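Local coordinates for ABC transporter, periplasmic substrate-binding protein (Vibrio cholerae O1 biovar eltor, PDB 1TWY) that probably binds phosphate in the periplasm and hands it to a membrane-bound ABC transporter, at residues L105-N110 and Q199-I204; S28-S33 and V76-M81; A39-V44 and Y271-P276; V147-S152 and L182-N187. All coordinates share one frame; numbering follows the deposited sequence.

In the fold
Starting at the N terminus, strand 29-34 opens contact 2, which is closed by 76-81 after two helices and a strand. Before that happens, helix 36-52 has opened contact 3, so these two cross; contact 3 closes only with the last modelled residues, 271-276. Contact 1 opens next, at 105-110, and contact 4 (147-152 with 182-187) opens and closes inside it before 199-204 completes it. Both are nested within contact 3. Contact 2 pairs two strands of one lobe, contacts 1 and 4 lie side by side in the other, strand 200-205 beside 145-149, and contact 3 brings the end of the modelled chain back to helix 36-52, whose Met42 packs on Ile32 and Met81.

Contact 1: residues L105-N110 and Q199-I204; sequences LAIVVN and QAVGFI
Ile204 turns CG1 into the position between its backbone N and carbonyl carbon (chi1 58°) and carries CD1 straight on from there (chi2 178°), while Val108 holds CG1 anti to its own carbonyl carbon (chi1 -67°). Both side chains lie on the sheet face that also bears Ala106, crossing at about a right angle, with Val108 CG1 3.8 Å from Ile204 CD1. Directly across from Val108 is Gly202, and Val108 CG2 rests on its backbone, 3.8 Å from Gly202 C. The reverse face is carried by Ile107, Val201 and Phe203. Ile107 CG2 and Val201 CG2 lie side by side at 3.8 Å, and Ile107 CD1 touches Phe203 CB at 4.0 Å while the phenyl ring leads away.

Backbone pairing underlies all this. Ala106 with Ile204 and Val108 with Gly202 are antiparallel hydrogen-bonded pairs: Ala106 N reaches Ile204 O at 2.8 Å, and Val108 N reaches Gly202 O at 2.9 Å. Past Val109 the strands part, and a water takes over, accepting from Asn110 N and donating to Ala200 O. The side-chain amide of Asn110 bonds Val194 O through ND2 and Ala112 N through OD1.

An antiparallel strand set among parallel ones fits the type II periplasmic binding protein fold. Strand 200-205 has the parallel strand 145-149 on its other flank, and strand 96-109 goes on to pair with 214-218. Helix 187-196 packs on Ile204 through Met190 and Lys191, and helix 154-163 lays Phe159 against Ile107 and stacks it on Phe203.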
loop_
_atom_site.group_PDB
_atom_site.type_symbol
_atom_site.label_atom_id
_atom_site.label_comp_id
_atom_site.label_asym_id
_atom_site.label_seq_id
_atom_site.Cartn_x
_atom_site.Cartn_y
_atom_site.Cartn_z
ATOM N N LEU A 105 0.119 -0.492 6.620
ATOM C CA LEU A 105 -1.266 -0.344 6.967
ATOM C C LEU A 105 -1.431 -0.622 8.436
ATOM O O LEU A 105 -0.806 -1.556 8.946
ATOM C CB LEU A 105 -2.129 -1.353 6.174
ATOM C CG LEU A 105 -2.216 -1.225 4.652
ATOM C CD1 LEU A 105 -3.147 -2.305 4.114
ATOM C CD2 LEU A 105 -2.818 0.043 4.232
ATOM N N ALA A 106 -2.324 0.112 9.087
ATOM C CA ALA A 106 -2.723 -0.131 10.478
ATOM C C ALA A 106 -4.134 -0.576 10.562
ATOM O O ALA A 106 -4.969 -0.139 9.801
ATOM C CB ALA A 106 -2.627 1.225 11.315
ATOM N N ILE A 107 -4.374 -1.486 11.452
ATOM C CA ILE A 107 -5.762 -1.836 11.803
ATOM C C ILE A 107 -6.191 -1.011 12.987
ATOM O O ILE A 107 -5.510 -0.936 14.016
ATOM C CB ILE A 107 -5.799 -3.339 12.188
ATOM C CG1 ILE A 107 -5.123 -4.186 11.084
ATOM C CG2 ILE A 107 -7.194 -3.754 12.484
ATOM C CD1 ILE A 107 -5.859 -3.986 9.781
ATOM N N VAL A 108 -7.353 -0.390 12.869
ATOM C CA VAL A 108 -7.789 0.557 13.827
ATOM C C VAL A 108 -9.128 0.169 14.433
ATOM O O VAL A 108 -10.001 -0.290 13.698
ATOM C CB VAL A 108 -7.770 1.974 13.283
ATOM C CG1 VAL A 108 -6.304 2.397 13.024
ATOM C CG2 VAL A 108 -8.569 2.176 12.055
ATOM N N VAL A 109 -9.271 0.347 15.741
ATOM C CA VAL A 109 -10.508 0.173 16.454
ATOM C C VAL A 109 -10.843 1.381 17.302
ATOM O O VAL A 109 -9.974 2.260 17.491
ATOM C CB VAL A 109 -10.455 -1.091 17.389
ATOM C CG1 VAL A 109 -10.197 -2.354 16.485
ATOM C CG2 VAL A 109 -9.369 -1.039 18.496
ATOM N N ASN A 110 -12.044 1.404 17.818
ATOM C CA ASN A 110 -12.472 2.529 18.691
ATOM C C ASN A 110 -11.689 2.441 20.013
ATOM O O ASN A 110 -11.350 1.348 20.526
ATOM C CB ASN A 110 -13.957 2.394 18.986
ATOM C CG ASN A 110 -14.486 3.557 19.754
ATOM O OD1 ASN A 110 -14.376 3.583 21.011
ATOM N ND2 ASN A 110 -15.121 4.483 19.071
ATOM N N GLN A 199 -18.190 -0.279 17.891
ATOM C CA GLN A 199 -18.232 -1.576 17.221
ATOM C C GLN A 199 -17.330 -1.702 16.003
ATOM O O GLN A 199 -17.206 -2.782 15.485
ATOM C CB GLN A 199 -19.657 -1.899 16.776
ATOM C CG GLN A 199 -20.308 -1.065 15.620
ATOM C CD GLN A 199 -21.105 0.162 16.021
ATOM O OE1 GLN A 199 -20.740 0.789 16.997
ATOM N NE2 GLN A 199 -22.169 0.515 15.291
ATOM N N ALA A 200 -16.749 -0.597 15.491
ATOM C CA ALA A 200 -16.151 -0.652 14.191
ATOM C C ALA A 200 -14.676 -1.063 14.191
ATOM O O ALA A 200 -13.930 -0.901 15.143
ATOM C CB ALA A 200 -16.247 0.809 13.532
ATOM N N VAL A 201 -14.298 -1.702 13.090
ATOM C CA VAL A 201 -12.923 -1.976 12.739
ATOM C C VAL A 201 -12.682 -1.583 11.363
ATOM O O VAL A 201 -13.543 -1.659 10.431
ATOM C CB VAL A 201 -12.518 -3.478 12.874
ATOM C CG1 VAL A 201 -13.401 -4.405 12.103
ATOM C CG2 VAL A 201 -11.001 -3.740 12.694
ATOM N N GLY A 202 -11.473 -1.056 11.176
ATOM C CA GLY A 202 -11.091 -0.650 9.859
ATOM C C GLY A 202 -9.577 -0.653 9.689
ATOM O O GLY A 202 -8.860 -1.159 10.523
ATOM N N PHE A 203 -9.145 -0.170 8.534
ATOM C CA PHE A 203 -7.685 -0.103 8.151
ATOM C C PHE A 203 -7.433 1.280 7.563
ATOM O O PHE A 203 -8.286 1.871 6.869
ATOM C CB PHE A 203 -7.246 -1.216 7.246
ATOM C CG PHE A 203 -7.993 -1.344 5.993
ATOM C CD1 PHE A 203 -9.164 -2.089 5.934
ATOM C CD2 PHE A 203 -7.601 -0.652 4.858
ATOM C CE1 PHE A 203 -9.931 -2.148 4.802
ATOM C CE2 PHE A 203 -8.409 -0.719 3.697
ATOM C CZ PHE A 203 -9.558 -1.513 3.687
ATOM N N ILE A 204 -6.247 1.788 7.787
ATOM C CA ILE A 204 -5.789 3.097 7.281
ATOM C C ILE A 204 -4.295 2.998 7.019
ATOM O O ILE A 204 -3.571 2.142 7.533
ATOM C CB ILE A 204 -5.993 4.213 8.287
ATOM C CG1 ILE A 204 -5.276 3.991 9.664
ATOM C CG2 ILE A 204 -7.505 4.540 8.547
ATOM C CD1 ILE A 204 -5.520 5.244 10.599
HETATM O O HOH W 1 -13.899 -0.885 17.844
#

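Contact 2: residues S28-S33 and V76-M81; sequences SEITIS and VADIAM
Ile32 crosses Ile79 obliquely: CG1 stands anti to its backbone N (chi1 177°), and an extended chi2 of 161° carries CD1 out to 3.5 Å from Ile79 CG2. Ile32 is also met by selenomethionine Met81, whose chain runs extended beyond CG to bring SE within 4.0 Å of Ile32 CG1 and CE near the carbonyl Ile32 O. Helix 36-52 adds Met42 to both residues, so the three form one apolar patch.

Next along the strand, Ser33 supplies the backbone pairing: its N donates to Ile79 O at 3.0 Å, and its O accepts from Met81 N at 2.9 Å. These are parallel bonds, made where the chain returns from strand 57-62 through helix 65-73 to lay strand 79-82 on the far side of strand 29-34, a beta-alpha-beta crossover of the alpha/beta lobe. Ser33 OG rests 3.4 Å from Ala77 CB, near Leu71 of that helix, with a weak bond to Gln61 NE2.

At Asp78 and Ile79 the pairing changes form. Thr31 O accepts two donors, Asp78 N at 2.9 Å and Ile79 N at 3.2 Å, both in the carbonyl plane. Asp78 points its carboxylate at the first strand, and OD2 takes Thr31 N at 3.0 Å through its anti lone pair, a side-chain oxygen doing the work of a strand carbonyl.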
loop_
_atom_site.group_PDB
_atom_site.type_symbol
_atom_site.label_atom_id
_atom_site.label_comp_id
_atom_site.label_asym_id
_atom_site.label_seq_id
_atom_site.Cartn_x
_atom_site.Cartn_y
_atom_site.Cartn_z
ATOM N N SER A 28 15.052 16.051 -22.905
ATOM C CA SER A 28 14.521 14.687 -23.155
ATOM C C SER A 28 13.302 14.400 -22.257
ATOM O O SER A 28 12.864 15.245 -21.474
ATOM C CB SER A 28 15.633 13.655 -22.964
ATOM O OG SER A 28 16.866 14.284 -22.607
ATOM N N GLU A 29 12.730 13.220 -22.394
ATOM C CA GLU A 29 11.490 12.884 -21.635
ATOM C C GLU A 29 11.690 11.472 -21.046
ATOM O O GLU A 29 12.267 10.667 -21.692
ATOM C CB GLU A 29 10.273 12.932 -22.558
ATOM C CG GLU A 29 9.224 14.011 -22.237
ATOM C CD GLU A 29 7.752 13.565 -22.417
ATOM O OE1 GLU A 29 7.466 12.670 -23.272
ATOM O OE2 GLU A 29 6.859 14.104 -21.691
ATOM N N ILE A 30 11.276 11.247 -19.797
ATOM C CA ILE A 30 11.346 9.950 -19.145
ATOM C C ILE A 30 9.896 9.725 -18.750
ATOM O O ILE A 30 9.273 10.601 -18.249
ATOM C CB ILE A 30 12.231 9.976 -17.853
ATOM C CG1 ILE A 30 13.708 10.080 -18.213
ATOM C CG2 ILE A 30 12.111 8.735 -17.068
ATOM C CD1 ILE A 30 14.598 10.486 -17.032
ATOM N N THR A 31 9.406 8.530 -18.939
ATOM C CA THR A 31 7.993 8.232 -18.602
ATOM C C THR A 31 8.077 7.165 -17.541
ATOM O O THR A 31 8.679 6.110 -17.771
ATOM C CB THR A 31 7.310 7.674 -19.797
ATOM O OG1 THR A 31 7.381 8.612 -20.875
ATOM C CG2 THR A 31 5.796 7.397 -19.536
ATOM N N ILE A 32 7.515 7.417 -16.353
ATOM C CA ILE A 32 7.467 6.403 -15.342
ATOM C C ILE A 32 5.971 6.126 -15.098
ATOM O O ILE A 32 5.234 7.039 -14.743
ATOM C CB ILE A 32 8.269 6.861 -14.043
ATOM C CG1 ILE A 32 8.154 5.834 -12.943
ATOM C CG2 ILE A 32 7.828 8.205 -13.524
ATOM C CD1 ILE A 32 9.258 5.960 -11.818
ATOM N N SER A 33 5.578 4.872 -15.203
ATOM C CA SER A 33 4.170 4.482 -15.226
ATOM C C SER A 33 3.890 3.446 -14.232
ATOM O O SER A 33 4.665 2.514 -14.052
ATOM C CB SER A 33 3.866 3.958 -16.636
ATOM O OG SER A 33 4.319 4.972 -17.546
ATOM N N VAL A 76 6.858 1.479 -23.993
ATOM C CA VAL A 76 6.314 2.817 -23.974
ATOM C C VAL A 76 6.274 3.515 -22.628
ATOM O O VAL A 76 5.556 4.527 -22.533
ATOM C CB VAL A 76 4.827 2.766 -24.593
ATOM C CG1 VAL A 76 4.856 2.273 -26.049
ATOM C CG2 VAL A 76 3.904 1.834 -23.836
ATOM N N ALA A 77 6.811 2.876 -21.570
ATOM C CA ALA A 77 7.355 3.510 -20.370
ATOM C C ALA A 77 8.854 3.189 -20.238
ATOM O O ALA A 77 9.260 2.127 -20.649
ATOM C CB ALA A 77 6.624 2.973 -19.098
ATOM N N ASP A 78 9.654 4.094 -19.650
ATOM C CA ASP A 78 11.029 3.869 -19.329
ATOM C C ASP A 78 11.205 3.162 -17.990
ATOM O O ASP A 78 12.168 2.420 -17.791
ATOM C CB ASP A 78 11.761 5.153 -19.294
ATOM C CG ASP A 78 11.730 5.869 -20.606
ATOM O OD1 ASP A 78 12.322 5.333 -21.589
ATOM O OD2 ASP A 78 11.146 6.943 -20.738
ATOM N N ILE A 79 10.261 3.440 -17.067
ATOM C CA ILE A 79 10.277 2.927 -15.730
ATOM C C ILE A 79 8.910 2.480 -15.336
ATOM O O ILE A 79 8.018 3.192 -15.657
ATOM C CB ILE A 79 10.874 3.978 -14.688
ATOM C CG1 ILE A 79 12.245 4.476 -15.204
ATOM C CG2 ILE A 79 11.013 3.297 -13.338
ATOM C CD1 ILE A 79 12.846 5.636 -14.436
ATOM N N ALA A 80 8.710 1.390 -14.622
ATOM C CA ALA A 80 7.396 1.160 -14.059
ATOM C C ALA A 80 7.510 1.298 -12.520
ATOM O O ALA A 80 8.550 1.112 -11.895
ATOM C CB ALA A 80 6.835 -0.144 -14.449
HETATM N N MSE A 81 6.353 1.532 -11.881
HETATM C CA MSE A 81 6.316 1.561 -10.469
HETATM C C MSE A 81 5.116 0.649 -10.038
HETATM O O MSE A 81 4.072 0.656 -10.698
HETATM C CB MSE A 81 6.216 3.010 -9.933
HETATM C CG MSE A 81 5.097 3.721 -10.370
HETATM SE SE MSE A 81 5.399 5.736 -10.034
HETATM C CE MSE A 81 4.010 5.956 -11.351
#

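Contact 3: residues A39-V44 and Y271-P276; sequences ARIMDV and YGYIMP
Ile41 of helix 36-52 touches two tyrosines, Tyr271 and Tyr273, on either side of Gly272, the C-prime residue of a Schellman motif that ends helix 262-270. Ile41 holds CG1 anti to its backbone N (chi1 -170°), and chi2 at 59° turns CD1 to Tyr271, where it lies 3.8 Å from Tyr271 CG, close also to CB and CD1 of that residue. Its root meets the other ring: Ile41 CB is 3.8 Å from Tyr273 CE2, the two side chains sliding past each other in opposite directions. One turn further along the helix, Val44 and Tyr271 reach toward each other tip to tip, with Val44 CG2 4.0 Å from Tyr271 OH. The contact is small, lies at the surface and works by apolar packing, with Ile41 as its buried member.

The two tyrosines flank the helix-ending turn. Gly272 takes a positive phi, its N bonds to Val269 O, and Tyr273 N returns to Ile268 O; the CB atoms of both tyrosines point toward helix 36-52. The Tyr273 ring also meets Phe239, their planes well inclined to each other, and touches Ala101 and Asp103 of strand 96-109; beyond it, Ile274 bonds to Phe102 through the backbone. Helix 36-52, for its part, rests on strand 57-62, where Ala39 and Met42 pack on Val60. At the outer edge Arg40 passes Tyr273 at about a right angle, the guanidinium and ring planes 62° apart, and Arg40 NH1 stops 3.6 Å from Tyr273 OH.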
loop_
_atom_site.group_PDB
_atom_site.type_symbol
_atom_site.label_atom_id
_atom_site.label_comp_id
_atom_site.label_asym_id
_atom_site.label_seq_id
_atom_site.Cartn_x
_atom_site.Cartn_y
_atom_site.Cartn_z
ATOM N N ALA A 39 2.713 6.797 -7.167
ATOM C CA ALA A 39 2.736 8.055 -7.889
ATOM C C ALA A 39 2.619 9.277 -6.913
ATOM O O ALA A 39 3.071 10.316 -7.239
ATOM C CB ALA A 39 1.606 8.136 -8.886
ATOM N N ARG A 40 1.969 9.110 -5.803
ATOM C CA ARG A 40 1.800 10.181 -4.751
ATOM C C ARG A 40 3.230 10.674 -4.362
ATOM O O ARG A 40 3.591 11.828 -4.541
ATOM C CB ARG A 40 1.063 9.587 -3.534
ATOM C CG ARG A 40 -0.404 9.128 -3.876
ATOM C CD ARG A 40 -1.315 8.959 -2.635
ATOM N NE ARG A 40 -1.253 10.177 -1.829
ATOM C CZ ARG A 40 -0.946 10.231 -0.538
ATOM N NH1 ARG A 40 -0.651 9.127 0.156
ATOM N NH2 ARG A 40 -0.930 11.411 0.067
ATOM N N ILE A 41 4.138 9.766 -4.082
ATOM C CA ILE A 41 5.511 10.209 -3.729
ATOM C C ILE A 41 6.346 10.477 -4.958
ATOM O O ILE A 41 7.144 11.384 -4.975
ATOM C CB ILE A 41 6.162 9.238 -2.739
ATOM C CG1 ILE A 41 7.477 9.764 -2.155
ATOM C CG2 ILE A 41 6.440 7.821 -3.358
ATOM C CD1 ILE A 41 7.337 11.168 -1.353
HETATM N N MSE A 42 6.061 9.764 -6.071
HETATM C CA MSE A 42 6.865 10.009 -7.269
HETATM C C MSE A 42 6.673 11.386 -7.843
HETATM O O MSE A 42 7.592 11.982 -8.384
HETATM C CB MSE A 42 6.688 8.918 -8.372
HETATM C CG MSE A 42 7.526 8.970 -9.547
HETATM SE SE MSE A 42 9.416 8.633 -8.977
HETATM C CE MSE A 42 9.247 6.892 -8.162
ATOM N N ASP A 43 5.441 11.893 -7.701
ATOM C CA ASP A 43 5.207 13.252 -8.140
ATOM C C ASP A 43 6.158 14.288 -7.456
ATOM O O ASP A 43 6.756 15.156 -8.074
ATOM C CB ASP A 43 3.782 13.641 -7.790
ATOM C CG ASP A 43 2.732 13.155 -8.804
ATOM O OD1 ASP A 43 3.079 12.723 -9.947
ATOM O OD2 ASP A 43 1.597 13.016 -8.396
ATOM N N VAL A 44 6.341 14.112 -6.174
ATOM C CA VAL A 44 7.349 14.931 -5.453
ATOM C C VAL A 44 8.792 14.686 -5.870
ATOM O O VAL A 44 9.570 15.633 -6.057
ATOM C CB VAL A 44 7.263 14.664 -3.988
ATOM C CG1 VAL A 44 8.240 15.582 -3.219
ATOM C CG2 VAL A 44 5.814 14.939 -3.442
ATOM N N TYR A 271 7.744 11.857 4.075
ATOM C CA TYR A 271 6.294 11.613 3.765
ATOM C C TYR A 271 5.667 10.380 4.414
ATOM O O TYR A 271 4.458 10.052 4.221
ATOM C CB TYR A 271 6.088 11.676 2.276
ATOM C CG TYR A 271 6.059 13.083 1.653
ATOM C CD1 TYR A 271 7.193 13.834 1.419
ATOM C CD2 TYR A 271 4.827 13.710 1.380
ATOM C CE1 TYR A 271 7.127 15.116 0.878
ATOM C CE2 TYR A 271 4.763 14.930 0.839
ATOM C CZ TYR A 271 5.903 15.649 0.567
ATOM O OH TYR A 271 5.875 16.919 0.070
ATOM N N GLY A 272 6.382 9.718 5.276
ATOM C CA GLY A 272 5.862 8.592 6.073
ATOM C C GLY A 272 6.085 7.257 5.438
ATOM O O GLY A 272 5.591 6.288 5.994
ATOM N N TYR A 273 6.953 7.141 4.404
ATOM C CA TYR A 273 7.215 5.815 3.887
ATOM C C TYR A 273 8.471 5.283 4.559
ATOM O O TYR A 273 9.187 6.057 5.218
ATOM C CB TYR A 273 7.330 5.792 2.387
ATOM C CG TYR A 273 6.119 6.372 1.719
ATOM C CD1 TYR A 273 4.989 5.641 1.622
ATOM C CD2 TYR A 273 6.113 7.650 1.288
ATOM C CE1 TYR A 273 3.892 6.153 1.044
ATOM C CE2 TYR A 273 4.986 8.204 0.700
ATOM C CZ TYR A 273 3.878 7.441 0.611
ATOM O OH TYR A 273 2.720 7.946 0.056
ATOM N N ILE A 274 8.738 4.018 4.437
ATOM C CA ILE A 274 9.719 3.301 5.313
ATOM C C ILE A 274 10.854 2.720 4.506
ATOM O O ILE A 274 10.686 2.026 3.498
ATOM C CB ILE A 274 9.056 2.192 6.092
ATOM C CG1 ILE A 274 8.037 2.788 7.097
ATOM C CG2 ILE A 274 10.047 1.381 6.873
ATOM C CD1 ILE A 274 6.677 2.185 6.852
HETATM N N MSE A 275 12.074 3.011 4.936
HETATM C CA MSE A 275 13.221 2.494 4.211
HETATM C C MSE A 275 13.354 0.978 4.513
HETATM O O MSE A 275 13.271 0.599 5.654
HETATM C CB MSE A 275 14.516 3.216 4.665
HETATM C CG MSE A 275 14.638 4.637 4.172
HETATM SE SE MSE A 275 14.720 4.705 2.253
HETATM C CE MSE A 275 13.081 5.213 1.904
ATOM N N PRO A 276 13.628 0.159 3.520
ATOM C CA PRO A 276 13.921 -1.276 3.733
ATOM C C PRO A 276 15.077 -1.547 4.736
ATOM O O PRO A 276 15.937 -0.711 4.434
ATOM C CB PRO A 276 14.370 -1.714 2.357
ATOM C CG PRO A 276 13.710 -0.842 1.466
ATOM C CD PRO A 276 13.844 0.552 2.135
#

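Contact 4: residues V147-S152 and L182-N187; sequences VTREAS and LVVNSN
Val147 and Thr148 pair with Leu182 and Val183 as parallel beta strands in the alpha/beta sheet of the second lobe of a periplasmic binding protein fold, where strand 182-184 joins strand 145-149 and then leads into helix 187-196. Two bonds carry the pairing: Thr148 N to Leu182 O at 2.8 Å and Val184 N to Thr148 O at 3.0 Å. On the face toward the helix, the side chains of Val147 and Val184 cross at about a right angle, CG1 to CG1 3.9 Å, and both valines pack against Met190 and Leu193.

Beyond the paired residues the side chains take over. Arg149 folds back on itself, chi2 at -69° bringing CD round and chi3 at -61° bringing NE round, and its guanidinium lies flat against the residues that start the helix, with Ser186 CA 3.6 Å above the plane at its centre. Ser186 is the N-cap, its OG bonding Met189 N. Glu150 holds the guanidinium side-on in a salt bridge: Arg149 NE to Glu150 OE1 is 2.8 Å and Arg149 NH2 to Glu150 OE2 is 3.0 Å, both oxygens using syn lone pairs. NH2 adds a weak bond to OE1, and the double grip fixes the rotation of the flat group. Asn187, whose ND2 bonds Ser205, is linked to the arginine through a water lying in the guanidinium plane, which accepts from Arg149 NH1 at 3.0 Å and donates to Asn187 OD1 at 2.7 Å.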
loop_
_atom_site.group_PDB
_atom_site.type_symbol
_atom_site.label_atom_id
_atom_site.label_comp_id
_atom_site.label_asym_id
_atom_site.label_seq_id
_atom_site.Cartn_x
_atom_site.Cartn_y
_atom_site.Cartn_z
ATOM N N VAL A 147 -15.503 -2.142 8.342
ATOM C CA VAL A 147 -15.350 -0.966 7.485
ATOM C C VAL A 147 -14.184 -1.185 6.514
ATOM O O VAL A 147 -13.122 -1.676 6.864
ATOM C CB VAL A 147 -15.144 0.250 8.273
ATOM C CG1 VAL A 147 -15.357 1.486 7.290
ATOM C CG2 VAL A 147 -16.019 0.331 9.466
ATOM N N THR A 148 -14.424 -0.806 5.241
ATOM C CA THR A 148 -13.541 -0.934 4.187
ATOM C C THR A 148 -13.463 0.372 3.363
ATOM O O THR A 148 -14.174 1.336 3.715
ATOM C CB THR A 148 -13.779 -2.208 3.395
ATOM O OG1 THR A 148 -12.666 -2.369 2.484
ATOM C CG2 THR A 148 -15.064 -2.140 2.545
ATOM N N ARG A 149 -12.750 0.413 2.302
ATOM C CA ARG A 149 -12.629 1.560 1.424
ATOM C C ARG A 149 -13.372 1.248 0.100
ATOM O O ARG A 149 -13.867 0.124 -0.133
ATOM C CB ARG A 149 -11.138 1.854 1.242
ATOM C CG ARG A 149 -10.458 2.503 2.399
ATOM C CD ARG A 149 -10.918 3.971 2.653
ATOM N NE ARG A 149 -10.611 4.753 1.516
ATOM C CZ ARG A 149 -9.407 5.172 1.191
ATOM N NH1 ARG A 149 -8.395 5.053 2.070
ATOM N NH2 ARG A 149 -9.216 5.826 0.058
ATOM N N GLU A 150 -13.443 2.281 -0.730
ATOM C CA GLU A 150 -14.052 2.174 -2.012
ATOM C C GLU A 150 -13.332 1.143 -2.898
ATOM O O GLU A 150 -12.130 0.904 -2.764
ATOM C CB GLU A 150 -14.118 3.556 -2.636
ATOM C CG GLU A 150 -12.857 4.265 -3.070
ATOM C CD GLU A 150 -12.022 4.930 -2.026
ATOM O OE1 GLU A 150 -12.210 4.778 -0.780
ATOM O OE2 GLU A 150 -10.886 5.462 -2.403
ATOM N N ALA A 151 -14.049 0.726 -3.950
ATOM C CA ALA A 151 -13.637 -0.313 -4.821
ATOM C C ALA A 151 -12.371 -0.021 -5.550
ATOM O O ALA A 151 -11.531 -0.912 -5.722
ATOM C CB ALA A 151 -14.717 -0.782 -5.691
ATOM N N SER A 152 -12.188 1.253 -5.880
ATOM C CA SER A 152 -11.012 1.742 -6.635
ATOM C C SER A 152 -9.813 2.032 -5.732
ATOM O O SER A 152 -8.735 2.375 -6.186
ATOM C CB SER A 152 -11.321 3.013 -7.385
ATOM O OG SER A 152 -11.617 4.101 -6.547
ATOM N N LEU A 182 -19.009 -1.851 5.423
ATOM C CA LEU A 182 -19.383 -0.461 5.094
ATOM C C LEU A 182 -18.209 0.183 4.413
ATOM O O LEU A 182 -17.059 -0.023 4.742
ATOM C CB LEU A 182 -19.574 0.255 6.382
ATOM C CG LEU A 182 -20.877 -0.128 7.073
ATOM C CD1 LEU A 182 -20.623 0.222 8.456
ATOM C CD2 LEU A 182 -21.979 0.722 6.368
ATOM N N VAL A 183 -18.514 0.960 3.417
ATOM C CA VAL A 183 -17.469 1.630 2.646
ATOM C C VAL A 183 -17.394 3.093 3.047
ATOM O O VAL A 183 -18.396 3.808 3.099
ATOM C CB VAL A 183 -17.829 1.603 1.125
ATOM C CG1 VAL A 183 -16.906 2.465 0.313
ATOM C CG2 VAL A 183 -17.683 0.148 0.565
ATOM N N VAL A 184 -16.162 3.517 3.241
ATOM C CA VAL A 184 -15.783 4.940 3.371
ATOM C C VAL A 184 -14.729 5.277 2.327
ATOM O O VAL A 184 -14.135 4.405 1.717
ATOM C CB VAL A 184 -15.280 5.264 4.767
ATOM C CG1 VAL A 184 -16.317 4.938 5.836
ATOM C CG2 VAL A 184 -13.985 4.561 5.132
ATOM N N ASN A 185 -14.512 6.584 2.103
ATOM C CA ASN A 185 -13.778 7.038 0.933
ATOM C C ASN A 185 -12.471 7.815 1.215
ATOM O O ASN A 185 -11.903 8.380 0.256
ATOM C CB ASN A 185 -14.680 7.810 -0.005
ATOM C CG ASN A 185 -14.978 9.143 0.455
ATOM O OD1 ASN A 185 -14.798 9.455 1.627
ATOM N ND2 ASN A 185 -15.451 10.050 -0.522
ATOM N N SER A 186 -11.961 7.708 2.430
ATOM C CA SER A 186 -10.653 8.261 2.785
ATOM C C SER A 186 -10.207 7.758 4.105
ATOM O O SER A 186 -11.018 7.308 4.974
ATOM C CB SER A 186 -10.846 9.795 2.802
ATOM O OG SER A 186 -11.603 10.264 3.936
ATOM N N ASN A 187 -8.902 7.920 4.422
ATOM C CA ASN A 187 -8.392 7.686 5.738
ATOM C C ASN A 187 -9.073 8.522 6.762
ATOM O O ASN A 187 -9.345 8.097 7.880
ATOM C CB ASN A 187 -6.880 7.933 5.799
ATOM C CG ASN A 187 -6.079 6.897 5.065
ATOM O OD1 ASN A 187 -6.294 5.659 5.228
ATOM N ND2 ASN A 187 -5.014 7.400 4.362
HETATM O O HOH W 2 -8.356 3.917 4.863
#